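ATP phosphoribosyltransferase (Methanobacterium thermoautotrophicum, PDB 2VD3) probably catalyses the magnesium-dependent condensation of ATP with 5-phosphoribose 1-diphosphate to phosphoribosyl-ATP, the first step of histidine biosynthesis, and is inhibited by histidine. Local coordinates at residues Ile7-Lys12 with Glu17-Leu22; Glu48-Arg53 with Gly64-Gly69; Lys226-Val231 with Val253-Val258; Ala233-Met238 with Phe265-Arg270. All coordinates share one frame; numbering follows the deposited sequence.

Contact 1 of 4, residues Ile7-Lys12 with Glu17-Leu22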
loop_
_atom_site.group_PDB
_atom_site.type_symbol
_atom_site.label_atom_id
_atom_site.label_comp_id
_atom_site.label_asym_id
_atom_site.label_seq_id
_atom_site.Cartn_x
_atom_site.Cartn_y
_atom_site.Cartn_z
ATOM N N ILE A 7 16.012 21.137 11.707
ATOM C CA ILE A 7 15.353 21.521 10.456
ATOM C C ILE A 7 14.144 20.634 10.135
ATOM O O ILE A 7 14.229 19.393 10.140
ATOM C CB ILE A 7 16.338 21.608 9.256
ATOM C CG1 ILE A 7 15.591 21.887 7.947
ATOM C CG2 ILE A 7 17.181 20.359 9.133
ATOM C CD1 ILE A 7 16.377 22.793 6.980
ATOM N N ALA A 8 13.026 21.299 9.863
ATOM C CA ALA A 8 11.777 20.649 9.529
ATOM C C ALA A 8 11.751 20.323 8.044
ATOM O O ALA A 8 11.874 21.203 7.196
ATOM C CB ALA A 8 10.600 21.537 9.916
ATOM N N VAL A 9 11.604 19.045 7.735
ATOM C CA VAL A 9 11.648 18.577 6.352
ATOM C C VAL A 9 10.368 17.804 6.086
ATOM O O VAL A 9 9.953 17.001 6.919
ATOM C CB VAL A 9 12.912 17.702 6.108
ATOM C CG1 VAL A 9 12.875 16.993 4.757
ATOM C CG2 VAL A 9 14.180 18.559 6.244
ATOM N N PRO A 10 9.705 18.082 4.950
ATOM C CA PRO A 10 8.467 17.368 4.627
ATOM C C PRO A 10 8.651 15.860 4.614
ATOM O O PRO A 10 9.695 15.362 4.172
ATOM C CB PRO A 10 8.102 17.911 3.245
ATOM C CG PRO A 10 8.695 19.287 3.259
ATOM C CD PRO A 10 10.018 19.097 3.926
ATOM N N SER A 11 7.640 15.157 5.124
ATOM C CA SER A 11 7.668 13.703 5.296
ATOM C C SER A 11 7.048 12.962 4.125
ATOM O O SER A 11 7.463 11.848 3.801
ATOM C CB SER A 11 6.943 13.310 6.581
ATOM O OG SER A 11 5.779 14.097 6.763
ATOM N N LYS A 12 6.046 13.573 3.501
ATOM C CA LYS A 12 5.403 12.989 2.324
ATOM C C LYS A 12 5.193 14.056 1.253
ATOM O O LYS A 12 5.386 15.243 1.511
ATOM C CB LYS A 12 4.087 12.265 2.694
ATOM C CG LYS A 12 3.186 13.004 3.690
ATOM C CD LYS A 12 2.399 12.029 4.574
ATOM C CE LYS A 12 1.090 11.585 3.935
ATOM N NZ LYS A 12 0.374 10.594 4.782
ATOM N N GLU A 17 11.402 14.131 -0.934
ATOM C CA GLU A 17 12.623 13.527 -1.480
ATOM C C GLU A 17 13.692 14.513 -1.992
ATOM O O GLU A 17 14.871 14.347 -1.668
ATOM C CB GLU A 17 12.290 12.487 -2.565
ATOM C CG GLU A 17 12.191 11.052 -2.064
ATOM C CD GLU A 17 11.682 10.096 -3.134
ATOM O OE1 GLU A 17 10.792 10.500 -3.919
ATOM O OE2 GLU A 17 12.160 8.937 -3.192
ATOM N N PRO A 18 13.300 15.526 -2.794
ATOM C CA PRO A 18 14.314 16.492 -3.234
ATOM C C PRO A 18 14.976 17.274 -2.084
ATOM O O PRO A 18 16.159 17.623 -2.182
ATOM C CB PRO A 18 13.532 17.441 -4.152
ATOM C CG PRO A 18 12.300 16.716 -4.513
ATOM C CD PRO A 18 11.975 15.831 -3.364
ATOM N N ALA A 19 14.213 17.546 -1.023
ATOM C CA ALA A 19 14.731 18.184 0.194
ATOM C C ALA A 19 15.772 17.294 0.886
ATOM O O ALA A 19 16.810 17.770 1.338
ATOM C CB ALA A 19 13.594 18.521 1.149
ATOM N N ILE A 20 15.498 15.995 0.936
ATOM C CA ILE A 20 16.440 15.033 1.484
ATOM C C ILE A 20 17.706 14.971 0.617
ATOM O O ILE A 20 18.829 15.005 1.151
ATOM C CB ILE A 20 15.766 13.655 1.712
ATOM C CG1 ILE A 20 14.788 13.760 2.892
ATOM C CG2 ILE A 20 16.793 12.560 1.963
ATOM C CD1 ILE A 20 13.775 12.603 3.001
ATOM N N ARG A 21 17.524 14.930 -0.712
ATOM C CA ARG A 21 18.651 14.925 -1.672
ATOM C C ARG A 21 19.519 16.184 -1.610
ATOM O O ARG A 21 20.743 16.107 -1.713
ATOM C CB ARG A 21 18.162 14.715 -3.103
ATOM C CG ARG A 21 18.113 13.266 -3.553
ATOM C CD ARG A 21 17.651 13.153 -5.011
ATOM N NE ARG A 21 16.310 13.714 -5.207
ATOM C CZ ARG A 21 15.186 12.997 -5.286
ATOM N NH1 ARG A 21 15.221 11.667 -5.202
ATOM N NH2 ARG A 21 14.020 13.612 -5.464
ATOM N N LEU A 22 18.877 17.336 -1.438
ATOM C CA LEU A 22 19.578 18.615 -1.329
ATOM C C LEU A 22 20.476 18.678 -0.085
ATOM O O LEU A 22 21.647 19.053 -0.180
ATOM C CB LEU A 22 18.575 19.764 -1.351
ATOM C CG LEU A 22 18.925 21.126 -0.760
ATOM C CD1 LEU A 22 19.950 21.851 -1.598
ATOM C CD2 LEU A 22 17.641 21.954 -0.638
#
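The end of strand 5-10 and helix 16-25 come closest at Val9 and Ala19, whose CA atoms are 6.9 Å apart. The link is carried by a single methyl group of the strand. Val9 CG1, placed anti to the backbone N (chi1 170°), projects at the helix and lies 4.0 Å from Ala19 CB. The same methyl reaches Ile20 CG1 at 4.2 Å, so two consecutive helical residues receive it. Ile20 contributes the flank of its chain: its CB does not point straight at the strand, but CG1 swings nearer, and the two side chains cross at about a right angle. Pro10 borders this patch without joining it, its CD remaining 4.6 Å from Ala19 CB. The bonds Arg21 N to Glu17 O (2.9 Å) and Leu22 N to Pro18 O (2.8 Å) show that the helix is regular here. This is a beta-alpha connection, in which strand 5-10 runs through a short loop into a helix that packs back on the sheet; Pro10 O is hydrogen-bonded to Ser16 OG. As expected for successive strand residues, Ala8 packs on Ile57 of helix 57-63, whereas Val9 meets helix 16-25, so the two helices cover different faces of the sheet. Within that sheet, strand 5-10 runs parallel to its neighbours 47-52 and 68-72, and Ala19 also touches Ile70 of the latter.

Contact 2 of 4, residues Glu48-Arg53 with Gly64-Gly69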
loop_
_atom_site.group_PDB
_atom_site.type_symbol
_atom_site.label_atom_id
_atom_site.label_comp_id
_atom_site.label_asym_id
_atom_site.label_seq_id
_atom_site.Cartn_x
_atom_site.Cartn_y
_atom_site.Cartn_z
ATOM N N GLU A 48 19.985 18.275 13.304
ATOM C CA GLU A 48 19.011 17.193 13.251
ATOM C C GLU A 48 17.822 17.544 12.343
ATOM O O GLU A 48 17.575 18.717 12.021
ATOM C CB GLU A 48 18.555 16.779 14.653
ATOM C CG GLU A 48 17.301 17.475 15.122
ATOM C CD GLU A 48 17.082 17.389 16.617
ATOM O OE1 GLU A 48 16.297 18.220 17.127
ATOM O OE2 GLU A 48 17.686 16.507 17.277
ATOM N N VAL A 49 17.104 16.509 11.925
ATOM C CA VAL A 49 15.971 16.670 11.032
ATOM C C VAL A 49 14.714 16.216 11.745
ATOM O O VAL A 49 14.692 15.139 12.355
ATOM C CB VAL A 49 16.179 15.896 9.703
ATOM C CG1 VAL A 49 14.871 15.748 8.929
ATOM C CG2 VAL A 49 17.237 16.596 8.855
ATOM N N MET A 50 13.692 17.071 11.706
ATOM C CA MET A 50 12.357 16.688 12.134
ATOM C C MET A 50 11.443 16.489 10.931
ATOM O O MET A 50 11.217 17.418 10.150
ATOM C CB MET A 50 11.747 17.724 13.083
ATOM C CG MET A 50 10.372 17.288 13.592
ATOM S SD MET A 50 9.574 18.376 14.782
ATOM C CE MET A 50 9.389 19.863 13.799
ATOM N N PHE A 51 10.911 15.281 10.796
ATOM C CA PHE A 51 9.932 14.991 9.763
ATOM C C PHE A 51 8.548 15.522 10.129
ATOM O O PHE A 51 7.908 15.063 11.068
ATOM C CB PHE A 51 9.897 13.496 9.455
ATOM C CG PHE A 51 11.153 12.992 8.822
ATOM C CD1 PHE A 51 11.900 11.997 9.433
ATOM C CD2 PHE A 51 11.604 13.533 7.612
ATOM C CE1 PHE A 51 13.074 11.529 8.844
ATOM C CE2 PHE A 51 12.773 13.091 7.022
ATOM C CZ PHE A 51 13.512 12.083 7.635
ATOM N N SER A 52 8.102 16.499 9.354
ATOM C CA SER A 52 6.864 17.189 9.598
ATOM C C SER A 52 6.084 17.224 8.307
ATOM O O SER A 52 6.686 17.237 7.239
ATOM C CB SER A 52 7.177 18.620 10.033
ATOM O OG SER A 52 7.943 18.639 11.224
ATOM N N ARG A 53 4.756 17.233 8.389
ATOM C CA ARG A 53 3.928 17.488 7.214
ATOM C C ARG A 53 4.115 18.919 6.716
ATOM O O ARG A 53 4.236 19.862 7.510
ATOM C CB ARG A 53 2.457 17.180 7.494
ATOM C CG ARG A 53 2.109 15.705 7.245
ATOM C CD ARG A 53 0.671 15.396 7.574
ATOM N NE ARG A 53 0.390 13.962 7.484
ATOM C CZ ARG A 53 -0.762 13.393 7.843
ATOM N NH1 ARG A 53 -0.917 12.080 7.725
ATOM N NH2 ARG A 53 -1.762 14.130 8.321
ATOM N N GLY A 64 9.107 28.007 16.827
ATOM C CA GLY A 64 10.415 27.651 17.335
ATOM C C GLY A 64 10.551 26.181 17.667
ATOM O O GLY A 64 11.534 25.778 18.286
ATOM N N ALA A 65 9.567 25.377 17.265
ATOM C CA ALA A 65 9.670 23.922 17.377
ATOM C C ALA A 65 10.752 23.404 16.432
ATOM O O ALA A 65 11.358 22.360 16.683
ATOM C CB ALA A 65 8.344 23.271 17.069
ATOM N N ALA A 66 10.962 24.137 15.342
ATOM C CA ALA A 66 12.074 23.928 14.411
ATOM C C ALA A 66 12.762 25.273 14.169
ATOM O O ALA A 66 12.100 26.303 14.023
ATOM C CB ALA A 66 11.568 23.358 13.086
ATOM N N ASP A 67 14.088 25.257 14.113
ATOM C CA ASP A 67 14.863 26.458 13.809
ATOM C C ASP A 67 14.731 26.858 12.355
ATOM O O ASP A 67 14.705 28.045 12.031
ATOM C CB ASP A 67 16.334 26.222 14.120
ATOM C CG ASP A 67 16.537 25.707 15.502
ATOM O OD1 ASP A 67 16.495 26.523 16.442
ATOM O OD2 ASP A 67 16.724 24.482 15.648
ATOM N N LEU A 68 14.666 25.849 11.494
ATOM C CA LEU A 68 14.608 26.030 10.051
ATOM C C LEU A 68 13.604 25.045 9.482
ATOM O O LEU A 68 13.302 24.015 10.105
ATOM C CB LEU A 68 15.985 25.785 9.411
ATOM C CG LEU A 68 17.203 26.623 9.837
ATOM C CD1 LEU A 68 18.511 25.885 9.582
ATOM C CD2 LEU A 68 17.219 27.935 9.112
ATOM N N GLY A 69 13.079 25.363 8.299
ATOM C CA GLY A 69 12.154 24.480 7.608
ATOM C C GLY A 69 12.356 24.549 6.116
ATOM O O GLY A 69 12.906 25.517 5.605
#
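The flat group met by Met50 is the peptide that joins Ala65 to Ala66: its carbonyl oxygen, Ala65 O, is 4.3 Å from Met50 CE. Next along the strand, the Phe51 ring carries Val49 CG1 on one face, 3.9 Å above its plane and displaced toward the rim, and takes no part in the contact itself. The closest side-chain approach is between methyl groups, Met50 CE to Ala66 CB at 4.2 Å. Met50 achieves this span by leaving the strand with CG anti to the backbone N (chi1 -177°), running on extended, and bending only at its last torsion (chi3 62°), which turns CE to the loop at Ala65-Ala66. The CA atoms of Met50 and Ala66 are 7.6 Å apart, and the burial is modest, 76 Å² in all. Strand 5-10 separates strands 47-52 and 68-72 in the sheet, so the contact closes a beta-alpha-beta crossover whose helix, 57-63, gives way to Gly64, with a positive phi of 103°. Phe60 of that helix and Ile152 of the second subunit also pack on Met50. Close by, Arg6 pairs through NE with Glu48 OE1 and through its backbone N with Asp67 OD2. The contact rests on van der Waals fit, a methyl against a methyl with a carbonyl oxygen at its margin, and so depends on shape; the bordering carboxylates find their partners elsewhere, which probably eases their mutual repulsion.

Contact 3 of 4, residues Lys226-Val231 with Val253-Val258. With HIS (histidine), chain C.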
loop_
_atom_site.group_PDB
_atom_site.type_symbol
_atom_site.label_atom_id
_atom_site.label_comp_id
_atom_site.label_asym_id
_atom_site.label_seq_id
_atom_site.Cartn_x
_atom_site.Cartn_y
_atom_site.Cartn_z
ATOM N N LYS A 226 47.642 22.502 -31.502
ATOM C CA LYS A 226 47.425 23.365 -32.670
ATOM C C LYS A 226 46.027 23.996 -32.685
ATOM O O LYS A 226 45.813 25.043 -33.302
ATOM C CB LYS A 226 47.688 22.595 -33.974
ATOM C CG LYS A 226 46.888 21.301 -34.112
ATOM C CD LYS A 226 47.369 20.464 -35.285
ATOM C CE LYS A 226 46.685 19.102 -35.291
ATOM N NZ LYS A 226 47.281 18.191 -36.307
ATOM N N ASN A 227 45.090 23.357 -31.987
ATOM C CA ASN A 227 43.710 23.827 -31.910
ATOM C C ASN A 227 43.300 24.384 -30.541
ATOM O O ASN A 227 42.149 24.776 -30.352
ATOM C CB ASN A 227 42.761 22.710 -32.348
ATOM C CG ASN A 227 42.943 22.332 -33.805
ATOM O OD1 ASN A 227 42.985 23.196 -34.680
ATOM N ND2 ASN A 227 43.049 21.034 -34.074
ATOM N N LEU A 228 44.246 24.436 -29.602
ATOM C CA LEU A 228 43.999 24.949 -28.246
ATOM C C LEU A 228 43.387 26.358 -28.210
ATOM O O LEU A 228 42.660 26.694 -27.275
ATOM C CB LEU A 228 45.286 24.902 -27.399
ATOM C CG LEU A 228 45.303 25.484 -25.971
ATOM C CD1 LEU A 228 44.327 24.754 -25.037
ATOM C CD2 LEU A 228 46.710 25.491 -25.378
ATOM N N ASP A 229 43.676 27.170 -29.223
ATOM C CA ASP A 229 43.166 28.542 -29.280
ATOM C C ASP A 229 41.644 28.631 -29.475
ATOM O O ASP A 229 40.966 29.373 -28.756
ATOM C CB ASP A 229 43.901 29.358 -30.352
ATOM C CG ASP A 229 43.928 28.666 -31.707
ATOM O OD1 ASP A 229 43.808 27.419 -31.759
ATOM O OD2 ASP A 229 44.083 29.378 -32.726
ATOM N N ARG A 230 41.108 27.875 -30.431
ATOM C CA ARG A 230 39.665 27.885 -30.692
ATOM C C ARG A 230 38.850 27.313 -29.524
ATOM O O ARG A 230 37.685 27.673 -29.341
ATOM C CB ARG A 230 39.336 27.171 -32.008
ATOM C CG ARG A 230 39.698 27.989 -33.248
ATOM C CD ARG A 230 39.325 27.282 -34.546
ATOM N NE ARG A 230 40.029 26.010 -34.713
ATOM C CZ ARG A 230 40.052 25.301 -35.840
ATOM N NH1 ARG A 230 40.718 24.155 -35.880
ATOM N NH2 ARG A 230 39.417 25.730 -36.925
ATOM N N VAL A 231 39.481 26.444 -28.734
ATOM C CA VAL A 231 38.864 25.878 -27.533
ATOM C C VAL A 231 38.734 26.915 -26.401
ATOM O O VAL A 231 37.794 26.841 -25.605
ATOM C CB VAL A 231 39.620 24.612 -27.045
ATOM C CG1 VAL A 231 38.980 24.036 -25.784
ATOM C CG2 VAL A 231 39.659 23.554 -28.145
ATOM N N VAL A 253 46.894 18.561 -25.202
ATOM C CA VAL A 253 46.548 19.060 -23.873
ATOM C C VAL A 253 45.152 18.590 -23.460
ATOM O O VAL A 253 44.376 18.113 -24.293
ATOM C CB VAL A 253 46.684 20.610 -23.751
ATOM C CG1 VAL A 253 48.126 21.050 -24.003
ATOM C CG2 VAL A 253 45.732 21.333 -24.687
ATOM N N ALA A 254 44.864 18.695 -22.167
ATOM C CA ALA A 254 43.534 18.434 -21.627
ATOM C C ALA A 254 42.969 19.755 -21.135
ATOM O O ALA A 254 43.662 20.520 -20.462
ATOM C CB ALA A 254 43.599 17.431 -20.493
ATOM N N VAL A 255 41.722 20.036 -21.493
ATOM C CA VAL A 255 41.111 21.313 -21.156
ATOM C C VAL A 255 39.842 21.076 -20.351
ATOM O O VAL A 255 38.974 20.304 -20.777
ATOM C CB VAL A 255 40.766 22.128 -22.421
ATOM C CG1 VAL A 255 40.193 23.486 -22.046
ATOM C CG2 VAL A 255 41.985 22.303 -23.301
ATOM N N HIS A 256 39.744 21.703 -19.178
ATOM C CA HIS A 256 38.547 21.612 -18.336
ATOM C C HIS A 256 37.917 22.993 -18.091
ATOM O O HIS A 256 38.638 23.959 -17.841
ATOM C CB HIS A 256 38.864 20.948 -16.981
ATOM C CG HIS A 256 39.897 19.856 -17.044
ATOM N ND1 HIS A 256 40.840 19.674 -16.055
ATOM C CD2 HIS A 256 40.132 18.892 -17.968
ATOM C CE1 HIS A 256 41.609 18.646 -16.365
ATOM N NE2 HIS A 256 41.203 18.156 -17.522
ATOM N N ALA A 257 36.588 23.062 -18.134
ATOM C CA ALA A 257 35.851 24.284 -17.839
ATOM C C ALA A 257 34.470 23.940 -17.307
ATOM O O ALA A 257 33.864 22.945 -17.710
ATOM C CB ALA A 257 35.739 25.153 -19.074
ATOM N N VAL A 258 33.992 24.763 -16.380
ATOM C CA VAL A 258 32.618 24.677 -15.900
ATOM C C VAL A 258 31.721 25.234 -17.006
ATOM O O VAL A 258 31.978 26.320 -17.536
ATOM C CB VAL A 258 32.425 25.488 -14.598
ATOM C CG1 VAL A 258 31.019 25.278 -14.033
ATOM C CG2 VAL A 258 33.485 25.119 -13.563
HETATM N N HIS C . 39.291 26.895 -14.613
HETATM C CA HIS C . 37.938 26.342 -14.953
HETATM C C HIS C . 36.865 27.422 -14.891
HETATM O O HIS C . 35.742 27.216 -15.347
HETATM C CB HIS C . 37.567 25.191 -14.012
HETATM C CG HIS C . 37.639 25.549 -12.559
HETATM N ND1 HIS C . 38.556 24.983 -11.698
HETATM C CD2 HIS C . 36.910 26.415 -11.817
HETATM C CE1 HIS C . 38.389 25.487 -10.487
HETATM N NE2 HIS C . 37.398 26.362 -10.535
HETATM O OXT HIS C . 37.093 28.526 -14.377
#
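Helix 228-234 lies against the four-stranded antiparallel sheet of the C-terminal domain, and Leu228 and Val231 are the residues through which it meets strand 252-260. Leu228 extends CG anti to its backbone N (chi1 176°), which carries CD1 down to the strand between two valines: CD1 is 3.7 Å from Val253 CG2 and 3.8 Å from Val255 CG2. Leu228 crosses Val253 at about a right angle and Val255 more obliquely. One turn further on, Val231 and Val255 meet tip to tip, with the two CG1 atoms 4.0 Å apart. Val255 therefore spends both methyls on the helix, one on each of its two residues, whereas Ala254 points away and packs on Thr242 of the fourth subunit. Within the segment 226-231, Arg230 NH1 is hydrogen-bonded to Asn227 OD1 at 2.7 Å, with the donor 58° out of the carbonyl plane rather than on a lone pair. Further along the same strand, Val258 N donates to the O atom of the bound histidine over 3.2 Å in a nearly straight bond (171°), and Val258 CG2 lies 3.6 Å from that O. Asn222 ND2 and Asp278 O of the third subunit also bond the ligand, alongside Thr242 and other residues of this chain, which places this inhibitor at a subunit boundary. The topology beta-alpha-beta-beta-alpha-beta with strand order 2-3-1-4 is that of the ferredoxin-like fold, in line with the GlnB-like relationship of this domain.

Contact 4 of 4, residues Ala233-Met238 with Phe265-Arg270. With HIS (histidine), chain C.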
loop_
_atom_site.group_PDB
_atom_site.type_symbol
_atom_site.label_atom_id
_atom_site.label_comp_id
_atom_site.label_asym_id
_atom_site.label_seq_id
_atom_site.Cartn_x
_atom_site.Cartn_y
_atom_site.Cartn_z
ATOM N N ALA A 233 38.089 30.206 -26.845
ATOM C CA ALA A 233 36.916 31.002 -27.207
ATOM C C ALA A 233 35.595 30.249 -27.023
ATOM O O ALA A 233 34.550 30.872 -26.847
ATOM C CB ALA A 233 37.043 31.525 -28.642
ATOM N N LEU A 234 35.646 28.918 -27.060
ATOM C CA LEU A 234 34.443 28.094 -26.915
ATOM C C LEU A 234 34.117 27.780 -25.453
ATOM O O LEU A 234 32.947 27.635 -25.083
ATOM C CB LEU A 234 34.571 26.792 -27.714
ATOM C CG LEU A 234 34.653 26.838 -29.244
ATOM C CD1 LEU A 234 34.940 25.448 -29.780
ATOM C CD2 LEU A 234 33.392 27.415 -29.890
ATOM N N MET A 235 35.157 27.676 -24.629
ATOM C CA MET A 235 34.997 27.339 -23.224
ATOM C C MET A 235 35.579 28.424 -22.322
ATOM O O MET A 235 36.648 28.224 -21.745
ATOM C CB MET A 235 35.689 26.005 -22.910
ATOM C CG MET A 235 35.181 24.809 -23.681
ATOM S SD MET A 235 35.021 23.384 -22.596
ATOM C CE MET A 235 36.709 22.852 -22.395
ATOM N N PRO A 236 34.876 29.566 -22.164
ATOM C CA PRO A 236 35.458 30.585 -21.284
ATOM C C PRO A 236 35.488 30.119 -19.823
ATOM O O PRO A 236 36.397 30.477 -19.081
ATOM C CB PRO A 236 34.524 31.789 -21.455
ATOM C CG PRO A 236 33.661 31.474 -22.640
ATOM C CD PRO A 236 33.577 29.993 -22.710
ATOM N N GLY A 237 34.508 29.309 -19.432
ATOM C CA GLY A 237 34.410 28.818 -18.066
ATOM C C GLY A 237 34.201 29.955 -17.087
ATOM O O GLY A 237 33.644 31.001 -17.442
ATOM N N MET A 238 34.660 29.762 -15.855
ATOM C CA MET A 238 34.399 30.741 -14.809
ATOM C C MET A 238 35.389 31.904 -14.805
ATOM O O MET A 238 34.979 33.062 -14.771
ATOM C CB MET A 238 34.248 30.060 -13.445
ATOM C CG MET A 238 32.784 29.816 -13.105
ATOM S SD MET A 238 32.436 28.606 -11.812
ATOM C CE MET A 238 30.681 28.877 -11.589
ATOM N N PHE A 265 25.153 21.140 -25.614
ATOM C CA PHE A 265 24.911 20.541 -26.937
ATOM C C PHE A 265 25.559 21.318 -28.086
ATOM O O PHE A 265 26.234 20.723 -28.932
ATOM C CB PHE A 265 23.419 20.322 -27.227
ATOM C CG PHE A 265 23.157 19.658 -28.565
ATOM C CD1 PHE A 265 23.516 18.324 -28.783
ATOM C CD2 PHE A 265 22.559 20.367 -29.609
ATOM C CE1 PHE A 265 23.276 17.709 -30.020
ATOM C CE2 PHE A 265 22.315 19.755 -30.848
ATOM C CZ PHE A 265 22.675 18.424 -31.050
ATOM N N ASN A 266 25.351 22.633 -28.121
ATOM C CA ASN A 266 26.005 23.467 -29.127
ATOM C C ASN A 266 27.533 23.436 -28.965
ATOM O O ASN A 266 28.268 23.416 -29.956
ATOM C CB ASN A 266 25.429 24.902 -29.146
ATOM C CG ASN A 266 26.289 25.904 -28.385
ATOM O OD1 ASN A 266 27.325 26.356 -28.878
ATOM N ND2 ASN A 266 25.846 26.274 -27.189
ATOM N N LEU A 267 27.990 23.413 -27.710
ATOM C CA LEU A 267 29.411 23.313 -27.401
ATOM C C LEU A 267 30.023 22.020 -27.943
ATOM O O LEU A 267 31.054 22.067 -28.596
ATOM C CB LEU A 267 29.665 23.445 -25.896
ATOM C CG LEU A 267 31.132 23.435 -25.439
ATOM C CD1 LEU A 267 31.902 24.674 -25.919
ATOM C CD2 LEU A 267 31.282 23.253 -23.919
ATOM N N ILE A 268 29.377 20.883 -27.694
ATOM C CA ILE A 268 29.862 19.574 -28.162
ATOM C C ILE A 268 30.136 19.581 -29.667
ATOM O O ILE A 268 31.231 19.216 -30.096
ATOM C CB ILE A 268 28.891 18.409 -27.768
ATOM C CG1 ILE A 268 28.900 18.181 -26.251
ATOM C CG2 ILE A 268 29.256 17.106 -28.489
ATOM C CD1 ILE A 268 27.598 17.598 -25.697
ATOM N N ASN A 269 29.155 20.022 -30.456
ATOM C CA ASN A 269 29.300 20.116 -31.915
ATOM C C ASN A 269 30.400 21.100 -32.329
ATOM O O ASN A 269 31.171 20.828 -33.251
ATOM C CB ASN A 269 27.972 20.501 -32.578
ATOM C CG ASN A 269 26.785 19.745 -32.004
ATOM O OD1 ASN A 269 26.943 18.725 -31.341
ATOM N ND2 ASN A 269 25.582 20.250 -32.258
ATOM N N ARG A 270 30.460 22.235 -31.637
ATOM C CA ARG A 270 31.513 23.229 -31.836
ATOM C C ARG A 270 32.904 22.723 -31.424
ATOM O O ARG A 270 33.905 23.039 -32.071
ATOM C CB ARG A 270 31.155 24.530 -31.107
ATOM C CG ARG A 270 30.516 25.580 -32.013
ATOM C CD ARG A 270 29.657 26.582 -31.241
ATOM N NE ARG A 270 28.219 26.410 -31.492
ATOM C CZ ARG A 270 27.459 27.265 -32.181
ATOM N NH1 ARG A 270 27.978 28.378 -32.691
ATOM N NH2 ARG A 270 26.169 27.012 -32.358
HETATM N N HIS C . 39.291 26.895 -14.613
HETATM C CA HIS C . 37.938 26.342 -14.953
HETATM C C HIS C . 36.865 27.422 -14.891
HETATM O O HIS C . 35.742 27.216 -15.347
HETATM C CB HIS C . 37.567 25.191 -14.012
HETATM C CG HIS C . 37.639 25.549 -12.559
HETATM N ND1 HIS C . 38.556 24.983 -11.698
HETATM C CD2 HIS C . 36.910 26.415 -11.817
HETATM C CE1 HIS C . 38.389 25.487 -10.487
HETATM N NE2 HIS C . 37.398 26.362 -10.535
HETATM O OXT HIS C . 37.093 28.526 -14.377
#
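Apolar contacts dominate where Leu234 and Met235 face helix 264-272. Leu234 CB is 3.9 Å from Leu267 CD1, and Leu234 CD2 lies 3.8 Å from Arg270 CB, the leucine crossing the aliphatic root of the arginine at about a right angle. Met235 bends at chi2 and chi3, bringing SD to 4.0 Å from Leu267 CD2. A second group sets methyls against carbonyls: Leu267 CD1 sits 3.2 Å from Leu234 O, and Leu234 CD1 sits 3.5 Å from Arg270 O. Replacing Leu234 by an alanine would probably open a gap beside Arg270 CB and leave that part of the arginine without its apolar cover. In the ferredoxin-like domain the end of the first helix meets the body of the second, both on one face of the sheet, where Met235 also packs on Val255 and Ala257. Polar contacts with the ligand come from the loop after the first helix. Met238 N donates to the O of the bound histidine at 2.8 Å (165°) and, weakly, to its OXT at 3.1 Å. Gly237 CA comes within 3.4 Å of the same O; a CB here would collide with that oxygen, and the positive phi of 63° separately favours glycine.

Overall arrangement
The four contacts follow the chain as two groups. Contacts 1 and 2, centres 10 Å apart, share the large mixed sheet of the N-terminal part: strand 5-10 of contact 1 lies between strands 47-52 and 68-72 of contact 2, with probable hydrogen bonds Ala8 N to Leu68 O and Ile7 O to Met50 N. Contacts 3 and 4, also 10 Å apart between centres, share helix 228-234; their segments alternate along the chain, and both reach the bound histidine. Between the groups, contacts 1 and 4 come nearest, with centres 35 Å and nearest atoms about 16 Å apart. The histidine pocket thus lies in the C-terminal domain, away from the sheet of contacts 1 and 2.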